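Local coordinates for uncharacterized protein (Sulfolobus solfataricus P2, PDB 2QS7), which is of unknown function but belongs to the DsrE/DsrF-like family and has been put forward as a putative oxidoreductase, at residues 9-15 with 40-46; 22-27 with 84-90; 91-95 with 121-125. One frame throughout, in Å; residues are numbered along the deposited sequence. Where two conformers were deposited one is given.

Contact 1: residues 9-15 with 40-46; sequences KLSIIVF and NLFFTFW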
loop_
_atom_site.group_PDB
_atom_site.type_symbol
_atom_site.label_atom_id
_atom_site.label_comp_id
_atom_site.label_asym_id
_atom_site.label_seq_id
_atom_site.Cartn_x
_atom_site.Cartn_y
_atom_site.Cartn_z
ATOM N N LYS A 9 -14.647 0.709 -12.214
ATOM C CA LYS A 9 -14.259 -0.456 -11.430
ATOM C C LYS A 9 -13.155 -0.145 -10.481
ATOM O O LYS A 9 -12.228 0.590 -10.816
ATOM C CB LYS A 9 -13.804 -1.536 -12.435
ATOM C CG LYS A 9 -13.359 -2.838 -11.840
ATOM C CD LYS A 9 -13.248 -3.942 -12.968
ATOM C CE LYS A 9 -12.212 -3.651 -13.996
ATOM N NZ LYS A 9 -11.951 -4.824 -14.894
ATOM N N LEU A 10 -13.271 -0.705 -9.287
ATOM C CA LEU A 10 -12.271 -0.626 -8.248
ATOM C C LEU A 10 -11.945 -2.045 -7.763
ATOM O O LEU A 10 -12.831 -2.815 -7.427
ATOM C CB LEU A 10 -12.815 0.148 -7.059
ATOM C CG LEU A 10 -11.915 0.258 -5.820
ATOM C CD1 LEU A 10 -10.626 1.013 -6.124
ATOM C CD2 LEU A 10 -12.712 0.944 -4.676
ATOM N N SER A 11 -10.657 -2.373 -7.727
ATOM C CA SER A 11 -10.211 -3.656 -7.233
ATOM C C SER A 11 -9.194 -3.419 -6.139
ATOM O O SER A 11 -8.307 -2.576 -6.255
ATOM C CB SER A 11 -9.634 -4.504 -8.372
ATOM O OG SER A 11 -10.580 -4.688 -9.464
ATOM N N ILE A 12 -9.318 -4.170 -5.061
ATOM C CA ILE A 12 -8.421 -3.988 -3.919
ATOM C C ILE A 12 -7.877 -5.304 -3.444
ATOM O O ILE A 12 -8.642 -6.254 -3.252
ATOM C CB ILE A 12 -9.177 -3.362 -2.707
ATOM C CG1 ILE A 12 -9.872 -2.060 -3.114
ATOM C CG2 ILE A 12 -8.209 -3.147 -1.501
ATOM C CD1 ILE A 12 -10.659 -1.434 -1.929
ATOM N N ILE A 13 -6.547 -5.353 -3.278
ATOM C CA ILE A 13 -5.869 -6.500 -2.681
ATOM C C ILE A 13 -5.800 -6.151 -1.206
ATOM O O ILE A 13 -5.124 -5.187 -0.784
ATOM C CB ILE A 13 -4.457 -6.760 -3.210
ATOM C CG1 ILE A 13 -4.506 -7.068 -4.693
ATOM C CG2 ILE A 13 -3.763 -7.928 -2.447
ATOM C CD1 ILE A 13 -3.094 -7.183 -5.357
ATOM N N VAL A 14 -6.573 -6.887 -0.427
ATOM C CA VAL A 14 -6.655 -6.650 1.027
ATOM C C VAL A 14 -5.648 -7.555 1.659
ATOM O O VAL A 14 -5.934 -8.718 1.982
ATOM C CB VAL A 14 -8.075 -6.913 1.593
ATOM C CG1 VAL A 14 -8.140 -6.540 3.084
ATOM C CG2 VAL A 14 -9.147 -6.147 0.779
ATOM N N PHE A 15 -4.432 -7.028 1.781
ATOM C CA PHE A 15 -3.313 -7.766 2.385
ATOM C C PHE A 15 -3.261 -7.630 3.891
ATOM O O PHE A 15 -2.913 -8.607 4.632
ATOM C CB PHE A 15 -2.015 -7.203 1.794
ATOM C CG PHE A 15 -0.779 -7.676 2.459
ATOM C CD1 PHE A 15 -0.165 -8.837 2.061
ATOM C CD2 PHE A 15 -0.221 -6.967 3.505
ATOM C CE1 PHE A 15 0.968 -9.261 2.694
ATOM C CE2 PHE A 15 0.907 -7.387 4.096
ATOM C CZ PHE A 15 1.500 -8.534 3.706
ATOM N N ASN A 40 -14.147 -5.253 -6.648
ATOM C CA ASN A 40 -13.605 -6.580 -6.469
ATOM C C ASN A 40 -12.644 -6.526 -5.306
ATOM O O ASN A 40 -11.742 -5.708 -5.291
ATOM C CB ASN A 40 -12.854 -7.056 -7.724
ATOM C CG ASN A 40 -13.690 -7.024 -8.935
ATOM O OD1 ASN A 40 -14.695 -7.728 -9.025
ATOM N ND2 ASN A 40 -13.277 -6.217 -9.900
ATOM N N LEU A 41 -12.843 -7.401 -4.327
ATOM C CA LEU A 41 -11.924 -7.480 -3.191
ATOM C C LEU A 41 -11.237 -8.826 -3.211
ATOM O O LEU A 41 -11.886 -9.864 -3.367
ATOM C CB LEU A 41 -12.674 -7.315 -1.878
ATOM C CG LEU A 41 -13.501 -6.026 -1.719
ATOM C CD1 LEU A 41 -14.312 -6.089 -0.388
ATOM C CD2 LEU A 41 -12.638 -4.797 -1.766
ATOM N N PHE A 42 -9.923 -8.797 -3.038
ATOM C CA PHE A 42 -9.120 -10.012 -2.979
ATOM C C PHE A 42 -8.394 -10.073 -1.641
ATOM O O PHE A 42 -7.445 -9.314 -1.390
ATOM C CB PHE A 42 -8.106 -10.044 -4.104
ATOM C CG PHE A 42 -7.313 -11.316 -4.154
ATOM C CD1 PHE A 42 -7.919 -12.506 -4.473
ATOM C CD2 PHE A 42 -5.956 -11.325 -3.886
ATOM C CE1 PHE A 42 -7.174 -13.664 -4.530
ATOM C CE2 PHE A 42 -5.237 -12.474 -3.958
ATOM C CZ PHE A 42 -5.833 -13.624 -4.271
ATOM N N PHE A 43 -8.844 -10.976 -0.763
ATOM C CA PHE A 43 -8.257 -11.097 0.556
ATOM C C PHE A 43 -7.121 -12.076 0.544
ATOM O O PHE A 43 -7.296 -13.231 0.185
ATOM C CB PHE A 43 -9.292 -11.495 1.585
ATOM C CG PHE A 43 -10.282 -10.424 1.866
ATOM C CD1 PHE A 43 -11.349 -10.224 1.010
ATOM C CD2 PHE A 43 -10.170 -9.621 2.994
ATOM C CE1 PHE A 43 -12.294 -9.234 1.256
ATOM C CE2 PHE A 43 -11.119 -8.610 3.246
ATOM C CZ PHE A 43 -12.182 -8.421 2.354
ATOM N N THR A 44 -5.959 -11.610 0.970
ATOM C CA THR A 44 -4.754 -12.399 0.944
ATOM C C THR A 44 -3.962 -12.163 2.226
ATOM O O THR A 44 -4.180 -11.189 2.935
ATOM C CB THR A 44 -3.937 -12.053 -0.320
ATOM O OG1 THR A 44 -2.898 -13.018 -0.482
ATOM C CG2 THR A 44 -3.336 -10.623 -0.252
ATOM N N PHE A 45 -3.079 -13.080 2.545
ATOM C CA PHE A 45 -2.285 -12.985 3.769
ATOM C C PHE A 45 -3.103 -12.608 4.982
ATOM O O PHE A 45 -4.026 -13.321 5.342
ATOM C CB PHE A 45 -1.072 -12.047 3.559
ATOM C CG PHE A 45 0.052 -12.698 2.810
ATOM C CD1 PHE A 45 0.033 -12.764 1.410
ATOM C CD2 PHE A 45 1.103 -13.313 3.506
ATOM C CE1 PHE A 45 1.067 -13.423 0.709
ATOM C CE2 PHE A 45 2.134 -13.970 2.819
ATOM C CZ PHE A 45 2.118 -14.026 1.427
ATOM N N TRP A 46 -2.793 -11.486 5.599
ATOM C CA TRP A 46 -3.433 -11.107 6.858
ATOM C C TRP A 46 -4.897 -10.769 6.685
ATOM O O TRP A 46 -5.713 -10.957 7.596
ATOM C CB TRP A 46 -2.680 -9.934 7.480
ATOM C CG TRP A 46 -1.223 -10.144 7.481
ATOM C CD1 TRP A 46 -0.280 -9.353 6.911
ATOM C CD2 TRP A 46 -0.528 -11.259 8.051
ATOM N NE1 TRP A 46 0.968 -9.890 7.113
ATOM C CE2 TRP A 46 0.841 -11.067 7.797
ATOM C CE3 TRP A 46 -0.934 -12.405 8.745
ATOM C CZ2 TRP A 46 1.820 -11.974 8.226
ATOM C CZ3 TRP A 46 0.021 -13.306 9.152
ATOM C CH2 TRP A 46 1.393 -13.082 8.902
#

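Contact 2: residues 22-27 with 84-90; sequences LMPVGI and YPMWHQL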
loop_
_atom_site.group_PDB
_atom_site.type_symbol
_atom_site.label_atom_id
_atom_site.label_comp_id
_atom_site.label_asym_id
_atom_site.label_seq_id
_atom_site.Cartn_x
_atom_site.Cartn_y
_atom_site.Cartn_z
ATOM N N LEU A 22 -8.502 -2.210 7.671
ATOM C CA LEU A 22 -9.736 -2.842 7.244
ATOM C C LEU A 22 -10.849 -1.803 7.138
ATOM O O LEU A 22 -11.710 -1.941 6.280
ATOM C CB LEU A 22 -10.117 -3.992 8.185
ATOM C CG LEU A 22 -9.218 -5.237 8.142
ATOM C CD1 LEU A 22 -9.460 -6.152 9.351
ATOM C CD2 LEU A 22 -9.399 -5.979 6.813
HETATM N N MSE A 23 -10.853 -0.771 7.993
HETATM C CA MSE A 23 -11.884 0.283 7.895
HETATM C C MSE A 23 -11.915 0.981 6.533
HETATM O O MSE A 23 -12.978 1.093 5.949
HETATM C CB MSE A 23 -11.748 1.305 9.021
HETATM C CG MSE A 23 -12.327 0.871 10.383
HETATM SE SE MSE A 23 -14.238 0.402 10.316
HETATM C CE MSE A 23 -14.947 1.752 9.047
ATOM N N PRO A 24 -10.769 1.493 6.053
ATOM C CA PRO A 24 -10.673 2.042 4.701
ATOM C C PRO A 24 -11.219 1.078 3.646
ATOM O O PRO A 24 -11.846 1.511 2.671
ATOM C CB PRO A 24 -9.167 2.208 4.501
ATOM C CG PRO A 24 -8.592 2.292 5.782
ATOM C CD PRO A 24 -9.512 1.664 6.787
ATOM N N VAL A 25 -10.914 -0.215 3.764
ATOM C CA VAL A 25 -11.449 -1.220 2.809
ATOM C C VAL A 25 -12.972 -1.148 2.815
ATOM O O VAL A 25 -13.585 -1.054 1.778
ATOM C CB VAL A 25 -10.990 -2.655 3.138
ATOM C CG1 VAL A 25 -11.823 -3.699 2.331
ATOM C CG2 VAL A 25 -9.475 -2.786 2.868
ATOM N N GLY A 26 -13.566 -1.136 4.005
ATOM C CA GLY A 26 -15.019 -1.018 4.124
ATOM C C GLY A 26 -15.588 0.288 3.551
ATOM O O GLY A 26 -16.612 0.285 2.865
ATOM N N ILE A 27 -14.912 1.392 3.835
ATOM C CA ILE A 27 -15.366 2.713 3.419
ATOM C C ILE A 27 -15.201 2.871 1.908
ATOM O O ILE A 27 -16.074 3.390 1.239
ATOM C CB ILE A 27 -14.610 3.834 4.199
ATOM C CG1 ILE A 27 -14.979 3.795 5.686
ATOM C CG2 ILE A 27 -14.931 5.205 3.621
ATOM C CD1 ILE A 27 -14.029 4.570 6.541
ATOM N N TYR A 84 -20.714 3.783 14.023
ATOM C CA TYR A 84 -20.232 3.561 12.687
ATOM C C TYR A 84 -20.168 2.040 12.467
ATOM O O TYR A 84 -19.663 1.327 13.324
ATOM C CB TYR A 84 -18.878 4.252 12.505
ATOM C CG TYR A 84 -18.665 4.651 11.075
ATOM C CD1 TYR A 84 -19.188 5.853 10.591
ATOM C CD2 TYR A 84 -18.001 3.811 10.184
ATOM C CE1 TYR A 84 -19.029 6.223 9.252
ATOM C CE2 TYR A 84 -17.835 4.166 8.847
ATOM C CZ TYR A 84 -18.349 5.371 8.390
ATOM O OH TYR A 84 -18.182 5.717 7.075
ATOM N N PRO A 85 -20.721 1.532 11.343
ATOM C CA PRO A 85 -20.681 0.074 11.100
ATOM C C PRO A 85 -19.278 -0.509 11.041
ATOM O O PRO A 85 -18.329 0.220 10.727
ATOM C CB PRO A 85 -21.338 -0.096 9.720
ATOM C CG PRO A 85 -21.985 1.199 9.391
ATOM C CD PRO A 85 -21.432 2.271 10.283
HETATM N N MSE A 86 -19.148 -1.802 11.351
HETATM C CA MSE A 86 -17.866 -2.506 11.272
HETATM C C MSE A 86 -17.512 -2.660 9.792
HETATM O O MSE A 86 -18.402 -2.678 8.923
HETATM C CB MSE A 86 -17.961 -3.889 11.957
HETATM C CG MSE A 86 -18.470 -3.818 13.421
HETATM SE SE MSE A 86 -18.712 -5.551 14.405
HETATM C CE MSE A 86 -16.914 -5.895 15.020
ATOM N N TRP A 87 -16.226 -2.788 9.508
ATOM C CA TRP A 87 -15.774 -2.897 8.145
ATOM C C TRP A 87 -16.478 -3.976 7.330
ATOM O O TRP A 87 -16.815 -3.755 6.151
ATOM C CB TRP A 87 -14.258 -3.101 8.125
ATOM C CG TRP A 87 -13.822 -4.451 8.537
ATOM C CD1 TRP A 87 -13.497 -4.869 9.781
ATOM C CD2 TRP A 87 -13.658 -5.571 7.674
ATOM N NE1 TRP A 87 -13.128 -6.186 9.751
ATOM C CE2 TRP A 87 -13.220 -6.643 8.467
ATOM C CE3 TRP A 87 -13.808 -5.762 6.299
ATOM C CZ2 TRP A 87 -12.947 -7.900 7.942
ATOM C CZ3 TRP A 87 -13.548 -7.025 5.773
ATOM C CH2 TRP A 87 -13.127 -8.081 6.606
ATOM N N HIS A 88 -16.679 -5.141 7.921
ATOM C CA HIS A 88 -17.306 -6.240 7.191
ATOM C C HIS A 88 -18.782 -6.003 6.930
ATOM O O HIS A 88 -19.305 -6.519 5.961
ATOM C CB HIS A 88 -17.089 -7.591 7.860
ATOM C CG HIS A 88 -17.500 -7.628 9.287
ATOM N ND1 HIS A 88 -18.801 -7.855 9.681
ATOM C CD2 HIS A 88 -16.775 -7.481 10.423
ATOM C CE1 HIS A 88 -18.861 -7.834 11.004
ATOM N NE2 HIS A 88 -17.646 -7.607 11.479
ATOM N N GLN A 89 -19.451 -5.254 7.804
ATOM C CA GLN A 89 -20.843 -4.896 7.605
ATOM C C GLN A 89 -20.947 -3.947 6.432
ATOM O O GLN A 89 -21.859 -4.046 5.636
ATOM C CB GLN A 89 -21.420 -4.244 8.851
ATOM C CG GLN A 89 -21.451 -5.199 10.040
ATOM C CD GLN A 89 -21.952 -4.551 11.312
ATOM O OE1 GLN A 89 -21.812 -3.341 11.529
ATOM N NE2 GLN A 89 -22.540 -5.364 12.169
ATOM N N LEU A 90 -19.988 -3.035 6.309
ATOM C CA LEU A 90 -19.948 -2.128 5.170
ATOM C C LEU A 90 -19.771 -2.915 3.875
ATOM O O LEU A 90 -20.391 -2.587 2.853
ATOM C CB LEU A 90 -18.843 -1.073 5.323
ATOM C CG LEU A 90 -18.985 0.005 6.408
ATOM C CD1 LEU A 90 -17.706 0.830 6.499
ATOM C CD2 LEU A 90 -20.193 0.914 6.192
#

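Contact 3: residues 91-95 with 121-125; sequences VQQAK and EFVDD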
loop_
_atom_site.group_PDB
_atom_site.type_symbol
_atom_site.label_atom_id
_atom_site.label_comp_id
_atom_site.label_asym_id
_atom_site.label_seq_id
_atom_site.Cartn_x
_atom_site.Cartn_y
_atom_site.Cartn_z
ATOM N N VAL A 91 -18.948 -3.956 3.902
ATOM C CA VAL A 91 -18.755 -4.764 2.693
ATOM C C VAL A 91 -20.048 -5.535 2.337
ATOM O O VAL A 91 -20.518 -5.489 1.174
ATOM C CB VAL A 91 -17.544 -5.692 2.802
ATOM C CG1 VAL A 91 -17.439 -6.579 1.555
ATOM C CG2 VAL A 91 -16.289 -4.834 2.973
ATOM N N GLN A 92 -20.655 -6.177 3.330
ATOM C CA GLN A 92 -21.852 -6.945 3.083
ATOM C C GLN A 92 -22.984 -6.053 2.600
ATOM O O GLN A 92 -23.728 -6.432 1.695
ATOM C CB GLN A 92 -22.266 -7.761 4.329
ATOM C CG GLN A 92 -23.563 -8.556 4.171
ATOM C CD GLN A 92 -23.642 -9.417 2.895
ATOM O OE1 GLN A 92 -24.601 -9.298 2.114
ATOM N NE2 GLN A 92 -22.633 -10.258 2.665
ATOM N N GLN A 93 -23.127 -4.874 3.193
ATOM C CA GLN A 93 -24.175 -3.936 2.765
ATOM C C GLN A 93 -23.892 -3.492 1.338
ATOM O O GLN A 93 -24.810 -3.330 0.546
ATOM C CB GLN A 93 -24.260 -2.710 3.678
ATOM N N ALA A 94 -22.617 -3.301 1.010
ATOM C CA ALA A 94 -22.239 -2.889 -0.346
ATOM C C ALA A 94 -22.651 -3.961 -1.350
ATOM O O ALA A 94 -23.141 -3.628 -2.424
ATOM C CB ALA A 94 -20.766 -2.597 -0.447
ATOM N N LYS A 95 -22.476 -5.245 -0.990
ATOM C CA LYS A 95 -22.879 -6.347 -1.878
ATOM C C LYS A 95 -24.362 -6.308 -2.158
ATOM O O LYS A 95 -24.768 -6.637 -3.249
ATOM C CB LYS A 95 -22.551 -7.729 -1.312
ATOM C CG LYS A 95 -21.107 -8.052 -1.245
ATOM C CD LYS A 95 -20.841 -9.479 -0.765
ATOM C CE LYS A 95 -21.105 -10.523 -1.831
ATOM N NZ LYS A 95 -20.677 -11.886 -1.339
ATOM N N GLU A 121 -19.281 -16.466 4.911
ATOM C CA GLU A 121 -20.254 -16.819 3.879
ATOM C C GLU A 121 -20.231 -15.873 2.690
ATOM O O GLU A 121 -20.536 -16.273 1.573
ATOM C CB GLU A 121 -21.677 -16.811 4.458
ATOM C CG GLU A 121 -21.891 -17.787 5.627
ATOM C CD GLU A 121 -21.747 -19.264 5.240
ATOM O OE1 GLU A 121 -21.835 -19.574 4.024
ATOM O OE2 GLU A 121 -21.575 -20.112 6.157
ATOM N N PHE A 122 -19.848 -14.630 2.943
ATOM C CA PHE A 122 -19.869 -13.623 1.917
ATOM C C PHE A 122 -18.728 -13.733 0.904
ATOM O O PHE A 122 -18.639 -12.922 0.011
ATOM C CB PHE A 122 -20.007 -12.229 2.553
ATOM C CG PHE A 122 -18.727 -11.614 3.066
ATOM C CD1 PHE A 122 -17.608 -12.359 3.380
ATOM C CD2 PHE A 122 -18.701 -10.255 3.341
ATOM C CE1 PHE A 122 -16.462 -11.740 3.863
ATOM C CE2 PHE A 122 -17.553 -9.645 3.841
ATOM C CZ PHE A 122 -16.441 -10.393 4.100
ATOM N N VAL A 123 -17.847 -14.720 1.064
ATOM C CA VAL A 123 -16.782 -14.945 0.088
ATOM C C VAL A 123 -17.431 -15.625 -1.101
ATOM O O VAL A 123 -18.117 -16.636 -0.959
ATOM C CB VAL A 123 -15.667 -15.829 0.642
ATOM C CG1 VAL A 123 -14.683 -16.254 -0.466
ATOM C CG2 VAL A 123 -14.968 -15.113 1.820
ATOM N N ASP A 124 -17.230 -15.054 -2.269
ATOM C CA ASP A 124 -17.804 -15.562 -3.497
ATOM C C ASP A 124 -16.972 -16.672 -4.116
ATOM O O ASP A 124 -17.509 -17.612 -4.659
ATOM C CB ASP A 124 -17.977 -14.393 -4.486
ATOM C CG ASP A 124 -18.963 -13.376 -3.961
ATOM O OD1 ASP A 124 -20.108 -13.794 -3.702
ATOM O OD2 ASP A 124 -18.609 -12.197 -3.747
ATOM N N ASP A 125 -15.657 -16.584 -4.051
ATOM C CA ASP A 125 -14.844 -17.613 -4.662
ATOM C C ASP A 125 -13.421 -17.569 -4.147
ATOM O O ASP A 125 -13.000 -16.585 -3.571
ATOM C CB ASP A 125 -14.829 -17.434 -6.190
ATOM C CG ASP A 125 -14.549 -18.739 -6.935
ATOM O OD1 ASP A 125 -14.230 -19.785 -6.286
ATOM O OD2 ASP A 125 -14.661 -18.726 -8.182
#

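Contact 1: residues 9-15 with 40-46
Strands 9-14 and 38-43 are the two parallel strands of a beta-alpha-beta unit whose crossover is helix 19-34, and Ser11 to Val14 pair in order with Asn40 to Phe43. The ladder alternates between the two strands: Leu10 O accepts from Asn40 N, Asn40 O from Ile12 N, Ile12 O from Phe42 N, Phe42 O from Val14 N, and Val14 O from Thr44 N. The bond from Thr44 N to Val14 O, 3.1 Å long, is nearly straight at hydrogen but comes from above the carbonyl plane, as strand 38-43 gives way to the turn into helix 45-50.

Side chains reinforce the register. Asn40 ND2 gives an almost straight bond of 3.1 Å to Ser11 OG, which lies in the amide plane, while Asn40 OD1 accepts from Arg135. Leu41 CD2 rests against Ile12 CB at 3.9 Å, and the next pair on that face sets Val14 CB over the Phe43 ring, 4.1 Å from its centroid. On the other face, Ile13 CG2 meets Thr44 CG2 at 3.5 Å.

Beyond the strands an aromatic cluster forms. With CG of Phe15 anti to N (chi1 170°), the ring extends to the five-membered ring of Trp46, which turns its edge to the face of Phe15 in an offset edge-to-face pair, planes at 75°, and to Phe45, whose CG lies 3.6 Å from Phe15 CE1. Trp46 NE1 is hydrogen-bonded to Asp20 of the second subunit. Helix 19-34 covers the face of Ile12, Val14 and Leu41, Phe132 of helix 129-136 meets Phe42 on the other, and strands 140-143 and 99-105 flank the pair.

Contact 2: residues 22-27 with 84-90
The indole of Trp87 lies against Leu22 in a CH-pi contact, with Leu22 CB 3.8 Å from the centroid of the five-membered ring and only 9° off its normal. Farther along the same side chain, Leu22 CD1 comes within 3.7 Å of Trp87 NE1 over the same face. His88 CB covers the opposite face, so the indole is sandwiched between the leucine and its own neighbour in the helix. Trp87 holds CG between its N and carbonyl carbon (chi1 74°), which turns the ring across Leu22.

The backbones also come close. Gly26 CA is 4.5 Å from Trp87 CA, and a beta carbon on the glycine would come too near Trp87 O and Leu90 CD1; Leu90 CB sits 3.6 Å from Gly26 O. The glycine thus brings helix 19-34, the crossover helix of the first beta-alpha-beta unit in this parallel alpha/beta fold, against the start of helix 87-97. Met86 is the N-cap residue of that second helix, and its N donates to Gln89 OE1, a bond made within the 84-90 segment.

Apolar contacts complete the packing. Met23, a selenomethionine bent at chi2 and chi3, curls its chain back so that CE reaches Tyr84 CE2 at 3.8 Å and Leu90 CD1 at 3.9 Å, while SE lies 4.1 Å from Trp87 CB. Ile27 and Leu90 run side by side, and the Tyr84 side chain crosses Ile27 at about a right angle. Phe111 of the third subunit meets the Tyr84 ring edge-to-face, and Phe45 of that subunit packs on Met23.

Contact 3: residues 91-95 with 121-125
Lys95 NZ is held by two kinds of acceptor from the 121-125 segment. Phe122 O takes a hydrogen bond of 2.7 Å from Lys95 NZ, with the ammonium tilted 31° from the carbonyl plane, and Asp124 OD1, 3.1 Å from the same NZ and met on its syn side, forms the salt bridge, with a weak second bond to OD2. The lysine chain bends at chi3 (76°), which carries NZ toward both acceptors. Asp124 OD2 also accepts from Val102 N, so the carboxylate is shared between Lys95 and the backbone of strand 99-105. These bonds tie helix 87-97 to the loop that leads into strand 125-127, an outermost strand of the parallel sheet within this chain and the neighbour of strand 99-105. Replacing Lys95 by methionine would probably leave Phe122 O without this donor and the negative charge of Asp124 without its mate, with the loop less firmly tied to the helix.

Apolar contact accompanies the polar grip where Val91 CG1 lies 3.8 Å from Phe122 CE2, the two side chains crossing at about a right angle. The Gln92 amide is a polar group at the edge of the same ring, its NE2 in plane and 3.3 Å from Phe122 CB.

Contact 1 belongs to the buried core, contact 2 is partly buried beside it, and contact 3 lies at the surface. Their chemistry follows this order: a backbone ladder with aromatic packing in contact 1, apolar packing of helix 19-34 on helix 87-97 and the loop before it, without a hydrogen bond across, in contact 2, and a charged lysine grip in contact 3. Helix 87-97 serves both of the latter, its first turn against helix 19-34 and its next against the 121-125 loop. Helix 19-34 in turn connects the strands of contact 1. Packing joins all three: Phe43 touches Trp87, Leu41 touches Val91, and Gly26 lies near Val91. Other subunits reach contacts 1 and 2 but not contact 3.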